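Long-range contacts in probable histone-lysine N-methyltransferase, H3 lysine-9 specific SUVH9 (Arabidopsis thaliana, PDB 4NJ5), which plays a role in gene silencing and may bind methylated DNA and recruit RNA polymerase V to chromatin, although it lacks methyltransferase activity of its own: residues Ser25-Leu30 with Gly49-Ala54; Ile83-Phe88 with Asn184-Arg189; Ala316-Glu321 with Arg332-Ile337. All blocks are in the same frame, centred on the assembly; numbering follows the deposited sequence.

Contact 1: Ser25-Leu30 with Gly49-Ala54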
loop_
_atom_site.group_PDB
_atom_site.type_symbol
_atom_site.label_atom_id
_atom_site.label_comp_id
_atom_site.label_asym_id
_atom_site.label_seq_id
_atom_site.Cartn_x
_atom_site.Cartn_y
_atom_site.Cartn_z
ATOM N N SER A 25 -9.455 -4.309 5.634
ATOM C CA SER A 25 -10.870 -4.494 5.312
ATOM C C SER A 25 -11.764 -4.087 6.482
ATOM O O SER A 25 -12.781 -3.415 6.294
ATOM C CB SER A 25 -11.161 -5.940 4.917
ATOM O OG SER A 25 -10.457 -6.285 3.742
ATOM N N LEU A 26 -11.373 -4.498 7.686
ATOM C CA LEU A 26 -12.125 -4.175 8.896
ATOM C C LEU A 26 -12.178 -2.664 9.124
ATOM O O LEU A 26 -13.256 -2.103 9.362
ATOM C CB LEU A 26 -11.502 -4.863 10.110
ATOM C CG LEU A 26 -12.428 -5.438 11.184
ATOM C CD1 LEU A 26 -11.679 -5.504 12.507
ATOM C CD2 LEU A 26 -13.711 -4.630 11.335
ATOM N N ARG A 27 -11.015 -2.018 9.064
ATOM C CA ARG A 27 -10.957 -0.561 9.153
ATOM C C ARG A 27 -11.945 0.072 8.189
ATOM O O ARG A 27 -12.792 0.878 8.588
ATOM C CB ARG A 27 -9.557 -0.048 8.816
ATOM C CG ARG A 27 -8.612 0.091 9.986
ATOM C CD ARG A 27 -7.476 1.048 9.636
ATOM N NE ARG A 27 -6.957 0.822 8.288
ATOM C CZ ARG A 27 -7.176 1.631 7.253
ATOM N NH1 ARG A 27 -7.906 2.729 7.409
ATOM N NH2 ARG A 27 -6.666 1.339 6.063
ATOM N N MET A 28 -11.835 -0.307 6.918
ATOM C CA MET A 28 -12.694 0.265 5.888
ATOM C C MET A 28 -14.173 0.040 6.197
ATOM O O MET A 28 -15.008 0.906 5.935
ATOM C CB MET A 28 -12.323 -0.285 4.509
ATOM C CG MET A 28 -10.983 0.232 3.996
ATOM S SD MET A 28 -10.464 -0.530 2.448
ATOM C CE MET A 28 -11.815 -0.045 1.371
ATOM N N PHE A 29 -14.489 -1.113 6.778
ATOM C CA PHE A 29 -15.866 -1.419 7.141
ATOM C C PHE A 29 -16.388 -0.506 8.245
ATOM O O PHE A 29 -17.512 -0.010 8.168
ATOM C CB PHE A 29 -16.006 -2.876 7.575
ATOM C CG PHE A 29 -17.350 -3.200 8.163
ATOM C CD1 PHE A 29 -18.460 -3.349 7.345
ATOM C CD2 PHE A 29 -17.505 -3.351 9.534
ATOM C CE1 PHE A 29 -19.700 -3.642 7.879
ATOM C CE2 PHE A 29 -18.745 -3.645 10.078
ATOM C CZ PHE A 29 -19.845 -3.791 9.249
ATOM N N LEU A 30 -15.571 -0.305 9.276
ATOM C CA LEU A 30 -15.925 0.583 10.379
ATOM C C LEU A 30 -16.136 2.006 9.871
ATOM O O LEU A 30 -17.057 2.727 10.319
ATOM C CB LEU A 30 -14.824 0.570 11.435
ATOM C CG LEU A 30 -14.659 -0.775 12.137
ATOM C CD1 LEU A 30 -13.482 -0.755 13.097
ATOM C CD2 LEU A 30 -15.946 -1.136 12.869
ATOM N N GLY A 49 -9.019 6.545 15.368
ATOM C CA GLY A 49 -9.955 5.854 16.230
ATOM C C GLY A 49 -10.457 4.565 15.605
ATOM O O GLY A 49 -10.569 3.538 16.281
ATOM N N LYS A 50 -10.754 4.611 14.308
ATOM C CA LYS A 50 -11.227 3.426 13.597
ATOM C C LYS A 50 -10.120 2.384 13.454
ATOM O O LYS A 50 -10.376 1.179 13.482
ATOM C CB LYS A 50 -11.805 3.806 12.232
ATOM C CG LYS A 50 -13.327 3.780 12.183
ATOM C CD LYS A 50 -13.944 4.431 13.408
ATOM C CE LYS A 50 -15.448 4.209 13.441
ATOM N NZ LYS A 50 -16.028 4.423 14.797
ATOM N N ALA A 51 -8.887 2.858 13.314
ATOM C CA ALA A 51 -7.730 1.979 13.292
ATOM C C ALA A 51 -7.594 1.244 14.625
ATOM O O ALA A 51 -7.391 0.025 14.660
ATOM C CB ALA A 51 -6.479 2.779 12.996
ATOM N N GLY A 52 -7.714 1.993 15.718
ATOM C CA GLY A 52 -7.631 1.423 17.050
ATOM C C GLY A 52 -8.739 0.420 17.308
ATOM O O GLY A 52 -8.519 -0.628 17.925
ATOM N N LYS A 53 -9.937 0.738 16.826
ATOM C CA LYS A 53 -11.069 -0.162 16.992
ATOM C C LYS A 53 -10.866 -1.455 16.209
ATOM O O LYS A 53 -11.151 -2.545 16.714
ATOM C CB LYS A 53 -12.375 0.512 16.577
ATOM C CG LYS A 53 -13.610 -0.240 17.039
ATOM C CD LYS A 53 -13.520 -0.552 18.525
ATOM C CE LYS A 53 -14.826 -1.112 19.063
ATOM N NZ LYS A 53 -15.206 -2.383 18.391
ATOM N N ALA A 54 -10.370 -1.332 14.979
ATOM C CA ALA A 54 -10.058 -2.506 14.169
ATOM C C ALA A 54 -9.042 -3.387 14.895
ATOM O O ALA A 54 -9.192 -4.612 14.961
ATOM C CB ALA A 54 -9.532 -2.089 12.807
#
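Arg-27 and Ala-54 mark the point where two helices of the N-terminal region come together, their CA atoms 5.5 Å apart. Segment 25-30 lies on helix 8-35 and segment 49-54 on helix 46-60. The segment axes approach to 8.8 Å, and their N-to-C directions differ by 127°. Ala-51 and Ala-54 put only a methyl group each on the facing surface, so Arg-27 comes close to the backbone of helix 46-60. Three side chains of the first helix meet that surface.

Arg-27 does so with its aliphatic part. CG rests on CB of Ala-54 at 3.7 Å, and CD lies against CA of Ala-51 at 3.8 Å. The chain then bends at chi3 (-43°), which turns NE away from the extended path. The guanidinium finds its charge partner within its own helix, a salt bridge from NH2 to Asp-24.

CD1 of Leu-30 reaches the backbone of the second helix, 3.7 Å from N of Ala-54, and also touches CB of Lys-53. Its CB packs on CG of Lys-50 at 3.6 Å. Leu-26 places CD1 4.0 Å from CB of Ala-54. Met-57 of helix 46-60 also touches both leucines.

No hydrogen bond crosses between the segments. The helices are joined here by van der Waals packing, with the two lysines and the arginine contributing methylene groups. Between the segments the contact rests on the fit and burial of carbon; the Lys-50 ammonium adds a long, weak ion pair with Glu-34 of helix 8-35.

Contact 2: Ile83-Phe88 with Asn184-Arg189; sequences IFFFRF and NEVSSR
Val-186 sets one methyl group on each of two phenylalanine rings. CG1 stands over the centre of the Phe-85 ring in a CH-pi contact, 3.3 Å from the centroid and 9° off the ring normal. CG2, anti to the backbone N of Val-186, reaches CE1 of Phe-86 at 3.6 Å. The Val-186 side chain crosses that of Phe-85 at about a right angle.

Asn-184 slides past Phe-85 in the opposite direction, with amide and ring planes 34° apart. Its OD1 is 3.5 Å from CD1 of the ring. The same oxygen takes hydrogen bonds from N of Val-186 and N of Ser-187; the first makes an Asx turn and the second, from three residues on, an Asx motif. These two bonds hold the amide in place beside the ring and shape the backbone that presents Val-186.

The Arg-189 chain is bent at chi2 and chi3, and its NH1 donates to the carbonyl O of Phe-85. This hydrogen bond is 3.0 Å long and nearly straight, and the oxygen lies in the guanidinium plane. OG of Ser-187 is 2.8 Å from the same oxygen. At the edge of the Arg-189 guanidinium lies CD2 of Phe-86, 3.5 Å from NH1; ring and guanidinium planes are 67° apart. NH2 makes a salt bridge to Asp-48.

The contact lies within the SRA domain. It joins the end of strand 83-84 to the loop between strands 174-180 and 190-206, next to the backbone pairing of Phe-84 with Tyr-191. Val-190 of strand 190-206 touches Phe-85. Phe-86 packs on Tyr-23 of helix 8-35 and on Ala-47 of helix 46-60, so the SRA domain meets the N-terminal helices here.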
loop_
_atom_site.group_PDB
_atom_site.type_symbol
_atom_site.label_atom_id
_atom_site.label_comp_id
_atom_site.label_asym_id
_atom_site.label_seq_id
_atom_site.Cartn_x
_atom_site.Cartn_y
_atom_site.Cartn_z
ATOM N N ILE A 83 5.671 -1.125 5.275
ATOM C CA ILE A 83 5.135 0.135 5.773
ATOM C C ILE A 83 3.794 -0.059 6.468
ATOM O O ILE A 83 3.032 -0.973 6.141
ATOM C CB ILE A 83 4.966 1.178 4.655
ATOM C CG1 ILE A 83 4.087 0.617 3.533
ATOM C CG2 ILE A 83 6.325 1.618 4.130
ATOM C CD1 ILE A 83 3.711 1.640 2.482
ATOM N N PHE A 84 3.523 0.819 7.428
ATOM C CA PHE A 84 2.294 0.787 8.208
ATOM C C PHE A 84 1.824 2.218 8.434
ATOM O O PHE A 84 2.629 3.149 8.410
ATOM C CB PHE A 84 2.538 0.075 9.540
ATOM C CG PHE A 84 3.087 -1.311 9.381
ATOM C CD1 PHE A 84 4.453 -1.528 9.313
ATOM C CD2 PHE A 84 2.235 -2.398 9.276
ATOM C CE1 PHE A 84 4.957 -2.803 9.149
ATOM C CE2 PHE A 84 2.733 -3.676 9.116
ATOM C CZ PHE A 84 4.096 -3.878 9.051
ATOM N N PHE A 85 0.526 2.400 8.657
ATOM C CA PHE A 85 -0.035 3.748 8.739
ATOM C C PHE A 85 -0.541 4.131 10.126
ATOM O O PHE A 85 -0.851 5.292 10.378
ATOM C CB PHE A 85 -1.152 3.915 7.714
ATOM C CG PHE A 85 -0.714 3.658 6.306
ATOM C CD1 PHE A 85 0.172 4.516 5.678
ATOM C CD2 PHE A 85 -1.188 2.557 5.608
ATOM C CE1 PHE A 85 0.579 4.286 4.376
ATOM C CE2 PHE A 85 -0.788 2.320 4.304
ATOM C CZ PHE A 85 0.098 3.185 3.687
ATOM N N PHE A 86 -0.627 3.153 11.019
ATOM C CA PHE A 86 -1.139 3.396 12.358
ATOM C C PHE A 86 -0.319 2.647 13.397
ATOM O O PHE A 86 0.222 1.574 13.119
ATOM C CB PHE A 86 -2.606 2.969 12.459
ATOM C CG PHE A 86 -3.510 3.628 11.454
ATOM C CD1 PHE A 86 -3.853 2.976 10.279
ATOM C CD2 PHE A 86 -4.028 4.895 11.688
ATOM C CE1 PHE A 86 -4.690 3.574 9.353
ATOM C CE2 PHE A 86 -4.870 5.500 10.763
ATOM C CZ PHE A 86 -5.201 4.837 9.594
ATOM N N ARG A 87 -0.234 3.211 14.597
ATOM C CA ARG A 87 0.457 2.555 15.698
ATOM C C ARG A 87 -0.168 1.209 16.043
ATOM O O ARG A 87 0.532 0.231 16.247
ATOM C CB ARG A 87 0.470 3.454 16.932
ATOM C CG ARG A 87 1.281 4.717 16.790
ATOM C CD ARG A 87 2.758 4.412 16.739
ATOM N NE ARG A 87 3.501 5.072 17.808
ATOM C CZ ARG A 87 3.902 4.464 18.918
ATOM N NH1 ARG A 87 4.571 5.133 19.845
ATOM N NH2 ARG A 87 3.633 3.183 19.094
ATOM N N PHE A 88 -1.492 1.166 16.104
ATOM C CA PHE A 88 -2.202 -0.048 16.500
ATOM C C PHE A 88 -1.932 -1.171 15.506
ATOM O O PHE A 88 -1.841 -2.351 15.871
ATOM C CB PHE A 88 -3.697 0.228 16.581
ATOM C CG PHE A 88 -4.343 -0.289 17.833
ATOM C CD1 PHE A 88 -4.690 -1.624 17.947
ATOM C CD2 PHE A 88 -4.619 0.566 18.887
ATOM C CE1 PHE A 88 -5.299 -2.098 19.096
ATOM C CE2 PHE A 88 -5.226 0.097 20.031
ATOM C CZ PHE A 88 -5.569 -1.239 20.134
ATOM N N ASN A 184 0.708 10.099 2.288
ATOM C CA ASN A 184 -0.099 8.929 1.957
ATOM C C ASN A 184 -1.572 9.252 2.142
ATOM O O ASN A 184 -1.918 10.228 2.800
ATOM C CB ASN A 184 0.298 7.724 2.810
ATOM C CG ASN A 184 -0.113 7.875 4.257
ATOM O OD1 ASN A 184 -1.237 7.542 4.634
ATOM N ND2 ASN A 184 0.796 8.384 5.078
ATOM N N GLU A 185 -2.436 8.416 1.582
ATOM C CA GLU A 185 -3.857 8.742 1.503
ATOM C C GLU A 185 -4.722 8.120 2.603
ATOM O O GLU A 185 -5.943 8.265 2.596
ATOM C CB GLU A 185 -4.406 8.382 0.116
ATOM C CG GLU A 185 -4.502 9.563 -0.852
ATOM C CD GLU A 185 -3.176 10.286 -1.049
ATOM O OE1 GLU A 185 -3.162 11.535 -0.969
ATOM O OE2 GLU A 185 -2.151 9.612 -1.295
ATOM N N VAL A 186 -4.096 7.439 3.556
ATOM C CA VAL A 186 -4.854 6.753 4.606
ATOM C C VAL A 186 -4.679 7.389 5.988
ATOM O O VAL A 186 -5.621 7.427 6.781
ATOM C CB VAL A 186 -4.538 5.236 4.621
ATOM C CG1 VAL A 186 -3.088 5.002 4.268
ATOM C CG2 VAL A 186 -4.901 4.597 5.954
ATOM N N SER A 187 -3.491 7.916 6.266
ATOM C CA SER A 187 -3.259 8.620 7.526
ATOM C C SER A 187 -2.232 9.741 7.388
ATOM O O SER A 187 -1.721 10.001 6.303
ATOM C CB SER A 187 -2.819 7.646 8.622
ATOM O OG SER A 187 -1.472 7.251 8.437
ATOM N N SER A 188 -1.925 10.392 8.503
ATOM C CA SER A 188 -1.005 11.526 8.508
ATOM C C SER A 188 0.469 11.120 8.599
ATOM O O SER A 188 1.355 11.962 8.455
ATOM C CB SER A 188 -1.358 12.491 9.643
ATOM O OG SER A 188 -1.407 11.816 10.892
ATOM N N ARG A 189 0.738 9.837 8.833
ATOM C CA ARG A 189 2.122 9.382 8.960
ATOM C C ARG A 189 2.352 7.973 8.417
ATOM O O ARG A 189 1.410 7.221 8.179
ATOM C CB ARG A 189 2.589 9.460 10.421
ATOM C CG ARG A 189 2.389 8.177 11.228
ATOM C CD ARG A 189 0.920 7.803 11.374
ATOM N NE ARG A 189 0.204 8.694 12.280
ATOM C CZ ARG A 189 -1.081 8.564 12.590
ATOM N NH1 ARG A 189 -1.796 7.578 12.062
ATOM N NH2 ARG A 189 -1.652 9.419 13.429
#

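Contact 3: Ala316-Glu321 with Arg332-Ile337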
loop_
_atom_site.group_PDB
_atom_site.type_symbol
_atom_site.label_atom_id
_atom_site.label_comp_id
_atom_site.label_asym_id
_atom_site.label_seq_id
_atom_site.Cartn_x
_atom_site.Cartn_y
_atom_site.Cartn_z
ATOM N N ALA A 316 -27.655 0.113 -7.514
ATOM C CA ALA A 316 -28.389 -1.030 -8.043
ATOM C C ALA A 316 -27.640 -1.632 -9.232
ATOM O O ALA A 316 -27.627 -2.855 -9.411
ATOM C CB ALA A 316 -29.790 -0.624 -8.451
ATOM N N LYS A 317 -27.023 -0.773 -10.046
ATOM C CA LYS A 317 -26.240 -1.225 -11.196
ATOM C C LYS A 317 -25.021 -2.022 -10.741
ATOM O O LYS A 317 -24.530 -2.887 -11.463
ATOM C CB LYS A 317 -25.802 -0.033 -12.064
ATOM C CG LYS A 317 -26.943 0.809 -12.621
ATOM C CD LYS A 317 -26.431 2.025 -13.412
ATOM C CE LYS A 317 -25.849 1.612 -14.757
ATOM N NZ LYS A 317 -24.877 2.611 -15.281
ATOM N N ASN A 318 -24.548 -1.716 -9.536
ATOM C CA ASN A 318 -23.394 -2.390 -8.949
ATOM C C ASN A 318 -23.802 -3.460 -7.935
ATOM O O ASN A 318 -23.157 -3.629 -6.901
ATOM C CB ASN A 318 -22.450 -1.367 -8.304
ATOM C CG ASN A 318 -21.757 -0.477 -9.332
ATOM O OD1 ASN A 318 -20.717 -0.840 -9.881
ATOM N ND2 ASN A 318 -22.331 0.693 -9.589
ATOM N N SER A 319 -24.891 -4.161 -8.236
ATOM C CA SER A 319 -25.364 -5.283 -7.421
ATOM C C SER A 319 -25.641 -4.912 -5.969
ATOM O O SER A 319 -25.496 -5.742 -5.070
ATOM C CB SER A 319 -24.379 -6.456 -7.478
ATOM O OG SER A 319 -24.287 -6.976 -8.793
ATOM N N GLY A 320 -26.033 -3.664 -5.743
ATOM C CA GLY A 320 -26.389 -3.211 -4.412
ATOM C C GLY A 320 -25.235 -2.649 -3.601
ATOM O O GLY A 320 -25.412 -2.292 -2.440
ATOM N N GLU A 321 -24.053 -2.551 -4.201
ATOM C CA GLU A 321 -22.906 -2.028 -3.467
ATOM C C GLU A 321 -21.970 -1.189 -4.329
ATOM O O GLU A 321 -21.345 -1.697 -5.255
ATOM C CB GLU A 321 -22.123 -3.160 -2.795
ATOM C CG GLU A 321 -21.082 -2.668 -1.799
ATOM C CD GLU A 321 -20.163 -3.770 -1.310
ATOM O OE1 GLU A 321 -19.851 -4.682 -2.103
ATOM O OE2 GLU A 321 -19.752 -3.723 -0.133
ATOM N N ARG A 332 -14.179 -4.302 -2.346
ATOM C CA ARG A 332 -13.998 -5.703 -2.719
ATOM C C ARG A 332 -13.930 -5.833 -4.244
ATOM O O ARG A 332 -14.375 -4.938 -4.956
ATOM C CB ARG A 332 -15.148 -6.557 -2.177
ATOM C CG ARG A 332 -16.533 -6.156 -2.690
ATOM C CD ARG A 332 -17.627 -6.973 -2.012
ATOM N NE ARG A 332 -17.188 -7.459 -0.708
ATOM C CZ ARG A 332 -17.361 -6.813 0.441
ATOM N NH1 ARG A 332 -17.983 -5.643 0.471
ATOM N NH2 ARG A 332 -16.912 -7.346 1.565
ATOM N N GLN A 333 -13.373 -6.937 -4.740
ATOM C CA GLN A 333 -13.381 -7.232 -6.175
ATOM C C GLN A 333 -14.812 -7.456 -6.681
ATOM O O GLN A 333 -15.656 -7.989 -5.962
ATOM C CB GLN A 333 -12.545 -8.487 -6.486
ATOM C CG GLN A 333 -11.034 -8.336 -6.318
ATOM C CD GLN A 333 -10.269 -9.545 -6.846
ATOM O OE1 GLN A 333 -10.718 -10.220 -7.774
ATOM N NE2 GLN A 333 -9.112 -9.824 -6.252
ATOM N N LYS A 334 -15.076 -7.040 -7.917
ATOM C CA LYS A 334 -16.349 -7.314 -8.594
ATOM C C LYS A 334 -16.081 -7.541 -10.087
ATOM O O LYS A 334 -15.093 -7.046 -10.609
ATOM C CB LYS A 334 -17.391 -6.199 -8.347
ATOM C CG LYS A 334 -16.822 -4.837 -7.987
ATOM C CD LYS A 334 -17.625 -4.191 -6.843
ATOM C CE LYS A 334 -19.134 -4.238 -7.090
ATOM N NZ LYS A 334 -19.559 -3.320 -8.185
ATOM N N PRO A 335 -16.942 -8.299 -10.780
ATOM C CA PRO A 335 -16.665 -8.590 -12.195
ATOM C C PRO A 335 -16.763 -7.359 -13.094
ATOM O O PRO A 335 -16.179 -7.331 -14.180
ATOM C CB PRO A 335 -17.764 -9.593 -12.572
ATOM C CG PRO A 335 -18.879 -9.308 -11.619
ATOM C CD PRO A 335 -18.216 -8.885 -10.331
ATOM N N LEU A 336 -17.498 -6.352 -12.637
ATOM C CA LEU A 336 -17.718 -5.147 -13.420
ATOM C C LEU A 336 -18.097 -3.979 -12.519
ATOM O O LEU A 336 -19.004 -4.086 -11.694
ATOM C CB LEU A 336 -18.816 -5.383 -14.462
ATOM C CG LEU A 336 -19.123 -4.237 -15.426
ATOM C CD1 LEU A 336 -17.902 -3.900 -16.273
ATOM C CD2 LEU A 336 -20.305 -4.602 -16.302
ATOM N N ILE A 337 -17.396 -2.865 -12.679
ATOM C CA ILE A 337 -17.706 -1.666 -11.918
ATOM C C ILE A 337 -18.387 -0.619 -12.798
ATOM O O ILE A 337 -17.860 -0.232 -13.846
ATOM C CB ILE A 337 -16.444 -1.056 -11.282
ATOM C CG1 ILE A 337 -15.756 -2.080 -10.374
ATOM C CG2 ILE A 337 -16.800 0.203 -10.507
ATOM C CD1 ILE A 337 -14.479 -1.577 -9.731
#
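Glu-321 meets the edge of the Arg-332 guanidinium with its carboxylate, the two planes nearly coplanar (11° apart). OE2 of Glu-321 is 2.7 Å from NH1 of Arg-332 in a salt bridge. OE1 lies 3.3 Å from the same nitrogen, and both hydrogen bonds within the pair are weak. OE1 also touches CD of Arg-332 at 3.2 Å. Glu-321 reaches across with an extended chain, its CG anti to the backbone N (chi1 -169°). An alanine in place of Arg-332 would probably leave the Glu-321 carboxylate without its charge mate and freer to turn.

Asn-318 and Lys-334 cross at about a right angle. Lys-334 bends at chi2, chi3 and chi4, and its NZ comes to 3.5 Å from CB of Asn-318. OD1 of Asn-318 accepts from N of His-338, and ND2 donates to O of Cys-314. The amide thus links Cys-314 in helix 313-317 to His-338 in strand 337-338.

A Schellman motif with Ser-319 as C-prime residue ends that helix and overlaps a type I' turn from Asn-318 to Glu-321. In this pre-SET region Cys-314 binds zinc, and the Asn-318 side chain is about 7 Å from a zinc ion. The contact combines one ion pair, between buried Arg-332 and partly exposed Glu-321, with an amide that uses both its ends. Asn-318 is therefore probably a second-shell residue, helping to position the backbone around Cys-314.

From the N terminus, contact 1 closes first, folding helix 46-60 back on helix 8-35. Contact 2 then closes a much longer excursion, 95 residues between its segments, inside the SRA domain. Contact 3 closes a short pre-SET loop of ten residues, tying the end of helix 313-317 to the run leading into strand 337-338. The three are in series; none nests or crosses. Contacts 1 and 2 touch: Ala-51 CB is 3.5 Å from Phe-86 CG, and Arg-27 NH2 is 3.7 Å from Val-186 CG2. The paired helices thus abut the SRA domain. Contact 3 stands apart beside the zinc cluster, its centre about 22 Å from that of contact 1 and 28 Å from that of contact 2.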